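Local coordinates for protein acetylserotonin O-methyltransferase (PDB 4A6D) that catalyses transfer of a methyl group from S-adenosylmethionine to N-acetylserotonin, the last step in making melatonin, and works as a homodimer, at residues Leu254-Asp259 / Val305-Gln310; Glu288-Pro293 / Glu311-His316. One frame throughout, in Å; residues are numbered along the deposited sequence.

Interaction 1: Leu254-Asp259 / Val305-Gln310; sequences LHDWAD and VQTEGQ. With SAM (S-adenosylmethionine), chain D.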
ATOM      1  N   LEU A 254     -15.817  -1.061  20.940  1.00 61.45           N
ATOM      2  CA  LEU A 254     -14.740  -1.346  21.898  1.00 61.17           C
ATOM      3  C   LEU A 254     -13.315  -1.192  21.330  1.00 65.19           C
ATOM      4  O   LEU A 254     -12.418  -0.681  22.003  1.00 65.25           O
ATOM      5  CB  LEU A 254     -14.960  -2.741  22.561  1.00 60.25           C
ATOM      6  CG  LEU A 254     -16.183  -2.887  23.488  1.00 62.77           C
ATOM      7  CD1 LEU A 254     -16.215  -4.262  24.151  1.00 62.13           C
ATOM      8  CD2 LEU A 254     -16.223  -1.787  24.571  1.00 64.55           C
ATOM      9  N   HIS A 255     -13.117  -1.575  20.084  1.00 61.55           N
ATOM     10  CA  HIS A 255     -11.791  -1.456  19.469  1.00 61.71           C
ATOM     11  C   HIS A 255     -11.286  -0.002  19.306  1.00 66.84           C
ATOM     12  O   HIS A 255     -10.084   0.190  19.123  1.00 67.20           O
ATOM     13  CB  HIS A 255     -11.693  -2.295  18.172  1.00 61.51           C
ATOM     14  CG  HIS A 255     -12.348  -1.671  16.977  1.00 65.52           C
ATOM     15  ND1 HIS A 255     -11.999  -2.043  15.688  1.00 68.61           N
ATOM     16  CD2 HIS A 255     -13.295  -0.707  16.902  1.00 67.56           C
ATOM     17  CE1 HIS A 255     -12.727  -1.281  14.884  1.00 67.74           C
ATOM     18  NE2 HIS A 255     -13.538  -0.485  15.572  1.00 67.80           N
ATOM     19  N   ASP A 256     -12.191   1.015  19.402  1.00 63.31           N
ATOM     20  CA  ASP A 256     -11.808   2.433  19.240  1.00 64.57           C
ATOM     21  C   ASP A 256     -11.161   3.011  20.479  1.00 68.71           C
ATOM     22  O   ASP A 256     -10.575   4.099  20.418  1.00 69.55           O
ATOM     23  CB  ASP A 256     -13.043   3.309  18.927  1.00 67.09           C
ATOM     24  CG  ASP A 256     -13.816   3.014  17.650  1.00 79.69           C
ATOM     25  OD1 ASP A 256     -13.171   2.677  16.625  1.00 80.62           O
ATOM     26  OD2 ASP A 256     -15.061   3.242  17.642  1.00 81.87           O
ATOM     27  N   TRP A 257     -11.324   2.326  21.618  1.00 65.25           N
ATOM     28  CA  TRP A 257     -10.913   2.842  22.911  1.00 67.01           C
ATOM     29  C   TRP A 257      -9.996   1.947  23.698  1.00 69.07           C
ATOM     30  O   TRP A 257     -10.004   0.734  23.525  1.00 70.09           O
ATOM     31  CB  TRP A 257     -12.167   3.117  23.769  1.00 67.37           C
ATOM     32  CG  TRP A 257     -13.324   3.785  23.069  1.00 69.63           C
ATOM     33  CD1 TRP A 257     -14.522   3.216  22.737  1.00 72.02           C
ATOM     34  CD2 TRP A 257     -13.398   5.158  22.651  1.00 70.95           C
ATOM     35  NE1 TRP A 257     -15.351   4.159  22.164  1.00 72.75           N
ATOM     36  CE2 TRP A 257     -14.673   5.352  22.070  1.00 75.19           C
ATOM     37  CE3 TRP A 257     -12.526   6.260  22.755  1.00 74.92           C
ATOM     38  CZ2 TRP A 257     -15.094   6.600  21.580  1.00 76.05           C
ATOM     39  CZ3 TRP A 257     -12.949   7.510  22.291  1.00 77.94           C
ATOM     40  CH2 TRP A 257     -14.216   7.670  21.709  1.00 78.36           C
ATOM     41  N   ALA A 258      -9.277   2.548  24.638  1.00 65.02           N
ATOM     42  CA  ALA A 258      -8.398   1.884  25.586  1.00 65.34           C
ATOM     43  C   ALA A 258      -9.247   1.177  26.681  1.00 71.47           C
ATOM     44  O   ALA A 258     -10.453   1.439  26.817  1.00 71.62           O
ATOM     45  CB  ALA A 258      -7.460   2.908  26.209  1.00 67.22           C
ATOM     46  N   ASP A 259      -8.629   0.254  27.440  1.00 68.19           N
ATOM     47  CA  ASP A 259      -9.307  -0.514  28.492  1.00 65.92           C
ATOM     48  C   ASP A 259     -10.184   0.245  29.457  1.00 69.47           C
ATOM     49  O   ASP A 259     -11.315  -0.182  29.706  1.00 68.88           O
ATOM     50  CB  ASP A 259      -8.330  -1.439  29.226  1.00 68.01           C
ATOM     51  CG  ASP A 259      -7.870  -2.622  28.392  1.00 72.47           C
ATOM     52  OD1 ASP A 259      -8.091  -2.606  27.157  1.00 69.72           O
ATOM     53  OD2 ASP A 259      -7.280  -3.557  28.966  1.00 77.42           O
ATOM     54  N   VAL A 305      -2.664   3.741  14.860  1.00 76.20           N
ATOM     55  CA  VAL A 305      -2.469   4.848  13.914  1.00 77.01           C
ATOM     56  C   VAL A 305      -3.659   5.827  13.917  1.00 82.91           C
ATOM     57  O   VAL A 305      -3.445   7.028  13.813  1.00 84.57           O
ATOM     58  CB  VAL A 305      -2.171   4.272  12.496  1.00 79.33           C
ATOM     59  CG1 VAL A 305      -2.256   5.335  11.410  1.00 79.92           C
ATOM     60  CG2 VAL A 305      -0.812   3.594  12.456  1.00 78.74           C
ATOM     61  N   GLN A 306      -4.891   5.322  14.058  1.00 79.34           N
ATOM     62  CA  GLN A 306      -6.091   6.150  13.972  1.00 80.44           C
ATOM     63  C   GLN A 306      -6.890   6.432  15.268  1.00 86.40           C
ATOM     64  O   GLN A 306      -7.063   7.595  15.610  1.00 90.59           O
ATOM     65  CB  GLN A 306      -7.003   5.649  12.840  1.00 80.78           C
ATOM     66  CG  GLN A 306      -6.550   6.136  11.465  1.00 87.12           C
ATOM     67  CD  GLN A 306      -7.525   5.751  10.387  1.00 92.80           C
ATOM     68  OE1 GLN A 306      -8.548   6.407  10.150  1.00 88.63           O
ATOM     69  NE2 GLN A 306      -7.218   4.687   9.697  1.00 77.57           N
ATOM     70  N   THR A 307      -7.405   5.407  15.950  1.00 78.23           N
ATOM     71  CA  THR A 307      -8.187   5.565  17.161  1.00 76.63           C
ATOM     72  C   THR A 307      -7.305   5.639  18.435  1.00 79.09           C
ATOM     73  O   THR A 307      -6.154   6.061  18.379  1.00 76.60           O
ATOM     74  CB  THR A 307      -9.200   4.434  17.259  1.00 83.45           C
ATOM     75  OG1 THR A 307      -8.499   3.235  17.575  1.00 85.57           O
ATOM     76  CG2 THR A 307     -10.065   4.283  16.001  1.00 79.55           C
ATOM     77  N   GLU A 308      -7.882   5.219  19.588  1.00 76.63           N
ATOM     78  CA  GLU A 308      -7.239   5.162  20.909  1.00 75.93           C
ATOM     79  C   GLU A 308      -7.179   3.710  21.386  1.00 74.10           C
ATOM     80  O   GLU A 308      -6.655   3.434  22.469  1.00 73.07           O
ATOM     81  CB  GLU A 308      -8.043   5.981  21.915  1.00 77.69           C
ATOM     82  CG  GLU A 308      -7.794   7.478  21.858  1.00 85.07           C
ATOM     83  CD  GLU A 308      -8.754   8.320  22.683  1.00104.98           C
ATOM     84  OE1 GLU A 308      -9.580   7.748  23.438  1.00 94.95           O
ATOM     85  OE2 GLU A 308      -8.686   9.566  22.561  1.00101.59           O
ATOM     86  N   GLY A 309      -7.650   2.798  20.541  1.00 67.50           N
ATOM     87  CA  GLY A 309      -7.728   1.382  20.873  1.00 66.11           C
ATOM     88  C   GLY A 309      -6.766   0.423  20.213  1.00 68.60           C
ATOM     89  O   GLY A 309      -5.640   0.764  19.869  1.00 69.11           O
ATOM     90  N   GLN A 310      -7.229  -0.809  20.064  1.00 63.73           N
ATOM     91  CA  GLN A 310      -6.480  -1.965  19.579  1.00 61.85           C
ATOM     92  C   GLN A 310      -7.493  -3.048  19.318  1.00 64.15           C
ATOM     93  O   GLN A 310      -8.644  -2.947  19.776  1.00 62.87           O
ATOM     94  CB  GLN A 310      -5.531  -2.466  20.716  1.00 63.02           C
ATOM     95  CG  GLN A 310      -6.262  -2.712  22.052  1.00 54.18           C
ATOM     96  CD  GLN A 310      -5.448  -3.152  23.255  1.00 81.17           C
ATOM     97  OE1 GLN A 310      -5.601  -2.598  24.370  1.00 82.86           O
ATOM     98  NE2 GLN A 310      -4.715  -4.253  23.118  1.00 68.79           N
TER
HETATM   99  N   SAM D1350     -21.534  -0.007  14.864  1.00 73.56           N
HETATM  100  CA  SAM D1350     -21.228   0.554  13.530  1.00 76.92           C
HETATM  101  C   SAM D1350     -20.574  -0.392  12.501  1.00 78.77           C
HETATM  102  O   SAM D1350     -19.899  -1.309  12.921  1.00 76.97           O
HETATM  103  OXT SAM D1350     -20.702  -0.262  11.241  1.00 79.06           O
HETATM  104  CB  SAM D1350     -20.435   1.815  13.762  1.00 76.77           C
HETATM  105  CG  SAM D1350     -19.019   1.562  14.295  1.00 75.90           C
HETATM  106  SD  SAM D1350     -18.162   3.174  14.403  1.00 77.34           S
HETATM  107  CE  SAM D1350     -16.503   2.646  14.533  1.00 78.99           C
HETATM  108  C5' SAM D1350     -18.335   3.636  16.158  1.00 75.87           C
HETATM  109  C4' SAM D1350     -19.711   4.310  16.270  1.00 75.67           C
HETATM  110  O4' SAM D1350     -19.786   4.763  17.610  1.00 75.37           O
HETATM  111  C3' SAM D1350     -19.846   5.575  15.339  1.00 77.71           C
HETATM  112  O3' SAM D1350     -21.059   5.529  14.570  1.00 80.44           O
HETATM  113  C2' SAM D1350     -19.769   6.753  16.365  1.00 77.56           C
HETATM  114  O2' SAM D1350     -20.456   7.962  16.043  1.00 77.97           O
HETATM  115  C1' SAM D1350     -20.376   6.088  17.613  1.00 76.19           C
HETATM  116  N9  SAM D1350     -20.004   6.780  18.865  1.00 76.10           N
HETATM  117  C8  SAM D1350     -18.730   7.205  19.231  1.00 75.99           C
HETATM  118  N7  SAM D1350     -18.768   7.765  20.404  1.00 76.58           N
HETATM  119  C5  SAM D1350     -20.083   7.796  20.856  1.00 76.67           C
HETATM  120  C6  SAM D1350     -20.751   8.276  21.998  1.00 76.40           C
HETATM  121  N6  SAM D1350     -20.022   8.821  23.001  1.00 76.57           N
HETATM  122  N1  SAM D1350     -22.113   8.085  22.121  1.00 76.44           N
HETATM  123  C2  SAM D1350     -22.838   7.547  21.130  1.00 76.17           C
HETATM  124  N3  SAM D1350     -22.227   7.092  20.026  1.00 76.08           N
HETATM  125  C4  SAM D1350     -20.889   7.137  19.870  1.00 76.49           C
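Backbone polar bonds hold the two loops together where W257 and G309 run closest, CA to CA 4.1 Å. D256 O accepts from E308 N at 3.0 Å, the donor standing above the carbonyl plane; the bond from Q310 N to H255 O is weak. G309 brings its CA within 3.2 Å of H255 O in a CA-H...O contact, which a side chain there would block. T307 OG1, between backbone N and carbonyl carbon (chi1 72°) with CG2 beside the backbone N, accepts from G309 N at 3.1 Å, nearly straight (166°), an ST turn, and is bonded to M303 O. The contact builds part of the active site of a class I-like, Rossmann-type methyltransferase: H255 is the inferred proton donor/acceptor, its ND1 hydrogen-bonded to E311 OE2, and D256 binds substrate, its OD2 3.5 Å from the methyl carbon CE of SAM. T307 and D256 cross at about a right angle, with T307 CG2 3.6 Å from D256 OD1. An alanine in place of T307 would probably loosen the turn presenting E308 N and G309, and would lose the methyl beside D256. At the W257 ring edge lie E308 OE1, in plane and 3.4 Å from CE3, and SAM N7, 4.0 Å from CZ2.

Interaction 2: Glu288-Pro293 / Glu311-His316; sequences EDRRGP and ERTPTH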
ATOM      1  N   GLU A 288      -5.188 -15.914  20.402  1.00 68.73           N
ATOM      2  CA  GLU A 288      -4.631 -15.774  21.749  1.00 69.52           C
ATOM      3  C   GLU A 288      -3.148 -15.371  21.869  1.00 76.75           C
ATOM      4  O   GLU A 288      -2.792 -14.682  22.825  1.00 77.69           O
ATOM      5  CB  GLU A 288      -4.944 -16.994  22.604  1.00 72.65           C
ATOM      6  CG  GLU A 288      -6.387 -17.042  23.098  1.00 80.95           C
ATOM      7  CD  GLU A 288      -6.844 -15.945  24.033  1.00 87.82           C
ATOM      8  OE1 GLU A 288      -5.985 -15.261  24.637  1.00 94.06           O
ATOM      9  OE2 GLU A 288      -8.076 -15.783  24.174  1.00 79.60           O
ATOM     10  N   ASP A 289      -2.293 -15.794  20.918  1.00 75.61           N
ATOM     11  CA  ASP A 289      -0.867 -15.431  20.900  1.00 77.25           C
ATOM     12  C   ASP A 289      -0.620 -14.023  20.311  1.00 80.10           C
ATOM     13  O   ASP A 289       0.529 -13.570  20.275  1.00 79.88           O
ATOM     14  CB  ASP A 289       0.011 -16.512  20.216  1.00 80.47           C
ATOM     15  CG  ASP A 289      -0.262 -16.900  18.760  1.00 88.91           C
ATOM     16  OD1 ASP A 289      -0.894 -16.107  18.033  1.00 83.50           O
ATOM     17  OD2 ASP A 289       0.230 -17.967  18.330  1.00102.80           O
ATOM     18  N   ARG A 290      -1.716 -13.332  19.881  1.00 74.76           N
ATOM     19  CA  ARG A 290      -1.724 -12.006  19.248  1.00 74.07           C
ATOM     20  C   ARG A 290      -0.972 -11.999  17.910  1.00 77.73           C
ATOM     21  O   ARG A 290      -0.789 -10.948  17.297  1.00 77.16           O
ATOM     22  CB  ARG A 290      -1.270 -10.872  20.211  1.00 75.77           C
ATOM     23  CG  ARG A 290      -2.069 -10.827  21.520  1.00 82.86           C
ATOM     24  CD  ARG A 290      -1.862  -9.549  22.305  1.00 92.55           C
ATOM     25  NE  ARG A 290      -0.512  -9.453  22.857  1.00101.65           N
ATOM     26  CZ  ARG A 290      -0.148  -9.930  24.042  1.00121.95           C
ATOM     27  NH1 ARG A 290      -1.035 -10.546  24.819  1.00110.26           N
ATOM     28  NH2 ARG A 290       1.104  -9.802  24.459  1.00112.08           N
ATOM     29  N   ARG A 291      -0.611 -13.193  17.424  1.00 74.16           N
ATOM     30  CA  ARG A 291       0.133 -13.357  16.188  1.00 73.48           C
ATOM     31  C   ARG A 291      -0.685 -13.720  14.939  1.00 74.35           C
ATOM     32  O   ARG A 291      -0.152 -14.217  13.969  1.00 74.59           O
ATOM     33  CB  ARG A 291       1.351 -14.259  16.399  1.00 76.01           C
ATOM     34  CG  ARG A 291       2.615 -13.614  15.798  1.00 95.06           C
ATOM     35  CD  ARG A 291       3.894 -14.169  16.388  1.00108.84           C
ATOM     36  NE  ARG A 291       4.040 -13.828  17.808  1.00109.86           N
ATOM     37  CZ  ARG A 291       3.802 -14.661  18.816  1.00108.42           C
ATOM     38  NH1 ARG A 291       3.389 -15.900  18.581  1.00 92.48           N
ATOM     39  NH2 ARG A 291       3.987 -14.265  20.065  1.00 90.86           N
ATOM     40  N   GLY A 292      -1.960 -13.396  14.949  1.00 69.34           N
ATOM     41  CA  GLY A 292      -2.820 -13.619  13.802  1.00 67.60           C
ATOM     42  C   GLY A 292      -4.270 -13.426  14.176  1.00 72.51           C
ATOM     43  O   GLY A 292      -4.601 -13.352  15.359  1.00 73.34           O
ATOM     44  N   PRO A 293      -5.190 -13.398  13.202  1.00 67.41           N
ATOM     45  CA  PRO A 293      -4.942 -13.447  11.743  1.00 65.63           C
ATOM     46  C   PRO A 293      -4.237 -12.162  11.307  1.00 69.48           C
ATOM     47  O   PRO A 293      -4.357 -11.127  11.983  1.00 69.46           O
ATOM     48  CB  PRO A 293      -6.357 -13.544  11.148  1.00 67.28           C
ATOM     49  CG  PRO A 293      -7.308 -13.902  12.363  1.00 70.85           C
ATOM     50  CD  PRO A 293      -6.630 -13.293  13.539  1.00 66.17           C
ATOM     51  N   GLU A 311      -7.068  -4.102  18.628  1.00 61.24           N
ATOM     52  CA  GLU A 311      -7.896  -5.294  18.492  1.00 61.44           C
ATOM     53  C   GLU A 311      -7.553  -6.168  19.714  1.00 66.24           C
ATOM     54  O   GLU A 311      -6.513  -5.958  20.346  1.00 66.19           O
ATOM     55  CB  GLU A 311      -7.693  -6.005  17.137  1.00 62.43           C
ATOM     56  CG  GLU A 311      -8.136  -5.165  15.933  1.00 63.81           C
ATOM     57  CD  GLU A 311      -9.561  -4.640  15.889  1.00 78.19           C
ATOM     58  OE1 GLU A 311     -10.477  -5.309  16.425  1.00 79.78           O
ATOM     59  OE2 GLU A 311      -9.761  -3.544  15.321  1.00 71.20           O
ATOM     60  N   ARG A 312      -8.458  -7.049  20.130  1.00 63.63           N
ATOM     61  CA  ARG A 312      -8.195  -7.842  21.342  1.00 63.00           C
ATOM     62  C   ARG A 312      -8.464  -9.308  21.143  1.00 64.98           C
ATOM     63  O   ARG A 312      -9.187  -9.676  20.221  1.00 64.30           O
ATOM     64  CB  ARG A 312      -8.995  -7.286  22.563  1.00 60.23           C
ATOM     65  CG  ARG A 312      -8.669  -5.819  22.931  1.00 67.08           C
ATOM     66  CD  ARG A 312      -9.715  -5.237  23.869  1.00 66.06           C
ATOM     67  NE  ARG A 312      -9.299  -4.003  24.534  1.00 65.31           N
ATOM     68  CZ  ARG A 312      -9.637  -2.772  24.147  1.00 74.56           C
ATOM     69  NH1 ARG A 312     -10.353  -2.586  23.045  1.00 57.21           N
ATOM     70  NH2 ARG A 312      -9.258  -1.723  24.855  1.00 63.05           N
ATOM     71  N   THR A 313      -7.890 -10.144  22.026  1.00 62.21           N
ATOM     72  CA  THR A 313      -8.087 -11.599  22.089  1.00 62.91           C
ATOM     73  C   THR A 313      -9.372 -11.922  22.849  1.00 69.75           C
ATOM     74  O   THR A 313      -9.808 -11.117  23.700  1.00 68.14           O
ATOM     75  CB  THR A 313      -6.893 -12.309  22.792  1.00 64.50           C
ATOM     76  OG1 THR A 313      -6.880 -11.987  24.183  1.00 61.24           O
ATOM     77  CG2 THR A 313      -5.515 -12.028  22.112  1.00 55.03           C
ATOM     78  N   PRO A 314      -9.951 -13.140  22.631  1.00 68.55           N
ATOM     79  CA  PRO A 314     -11.151 -13.535  23.390  1.00 67.18           C
ATOM     80  C   PRO A 314     -11.013 -13.381  24.918  1.00 72.26           C
ATOM     81  O   PRO A 314     -11.936 -12.890  25.598  1.00 70.34           O
ATOM     82  CB  PRO A 314     -11.328 -14.993  22.982  1.00 69.80           C
ATOM     83  CG  PRO A 314     -10.804 -15.051  21.619  1.00 74.06           C
ATOM     84  CD  PRO A 314      -9.573 -14.206  21.674  1.00 70.19           C
ATOM     85  N   THR A 315      -9.843 -13.782  25.453  1.00 70.01           N
ATOM     86  CA  THR A 315      -9.517 -13.691  26.878  1.00 70.47           C
ATOM     87  C   THR A 315      -9.553 -12.213  27.347  1.00 72.18           C
ATOM     88  O   THR A 315     -10.050 -11.926  28.436  1.00 68.64           O
ATOM     89  CB  THR A 315      -8.162 -14.376  27.106  1.00 82.01           C
ATOM     90  OG1 THR A 315      -8.312 -15.786  26.906  1.00 87.05           O
ATOM     91  CG2 THR A 315      -7.607 -14.138  28.473  1.00 79.93           C
ATOM     92  N   HIS A 316      -9.018 -11.285  26.508  1.00 69.82           N
ATOM     93  CA  HIS A 316      -8.988  -9.857  26.809  1.00 67.93           C
ATOM     94  C   HIS A 316     -10.407  -9.300  26.913  1.00 67.25           C
ATOM     95  O   HIS A 316     -10.710  -8.612  27.892  1.00 66.91           O
ATOM     96  CB  HIS A 316      -8.144  -9.103  25.785  1.00 69.38           C
ATOM     97  CG  HIS A 316      -7.736  -7.713  26.202  1.00 73.43           C
ATOM     98  ND1 HIS A 316      -6.774  -7.013  25.497  1.00 75.15           N
ATOM     99  CD2 HIS A 316      -8.180  -6.936  27.226  1.00 75.23           C
ATOM    100  CE1 HIS A 316      -6.655  -5.849  26.114  1.00 74.84           C
ATOM    101  NE2 HIS A 316      -7.487  -5.758  27.157  1.00 75.44           N
TER
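The N-terminus of helix 314-324 carries this contact, with T313 as its N-cap: T313 OG1, in the crowded position between backbone N and carbonyl carbon (chi1 69°), accepts from H316 N at 3.2 Å. E288 reaches over from the loop before helix 294-305, bent at chi2 (-64°) so that its carboxylate meets the first turn. E288 OE2 takes two bonds: T315 N at 3.0 Å on its syn lone pair, T315 OG1 at 2.7 Å from above the carboxylate plane. The second oxygen, E288 OE1, receives a weak bond from T313 OG1 at 3.4 Å, while P314 CD packs against E288 OE2 at 3.3 Å. Beside this polar grip the methylene R290 CG touches T313 CG2 at 3.7 Å. R290 NH2 makes a salt bridge to E61 of the second subunit, and R291 NE another to D65 of that subunit, so the loop joins the helix end to the dimer interface. D289 OD1 accepts from R291 N at 3.0 Å, an Asx turn that shapes the loop. A carboxylate set against the start of a helix faces the positive end of its dipole, which probably keeps E288 ionised and strengthens its hold on T315.

Overall arrangement
Interactions 1 and 2 have centres 15 Å apart and alternate along the chain: 254-259, 288-293, 305-310, 311-316. All four segments lie in the O-methyltransferase domain, in loops or at helix starts around its mixed sheet; strands 247-251 and 278-283 lead into the first two, helix 294-305 into the third. The segments 305-310 and 311-316 are continuous. The contacts meet where E311 reaches H255 and where R312 NH2 forms a salt bridge to D259 OD1. Residues 311-316 thus probably help position H255, while 288-293 ties the same stretch toward the second subunit.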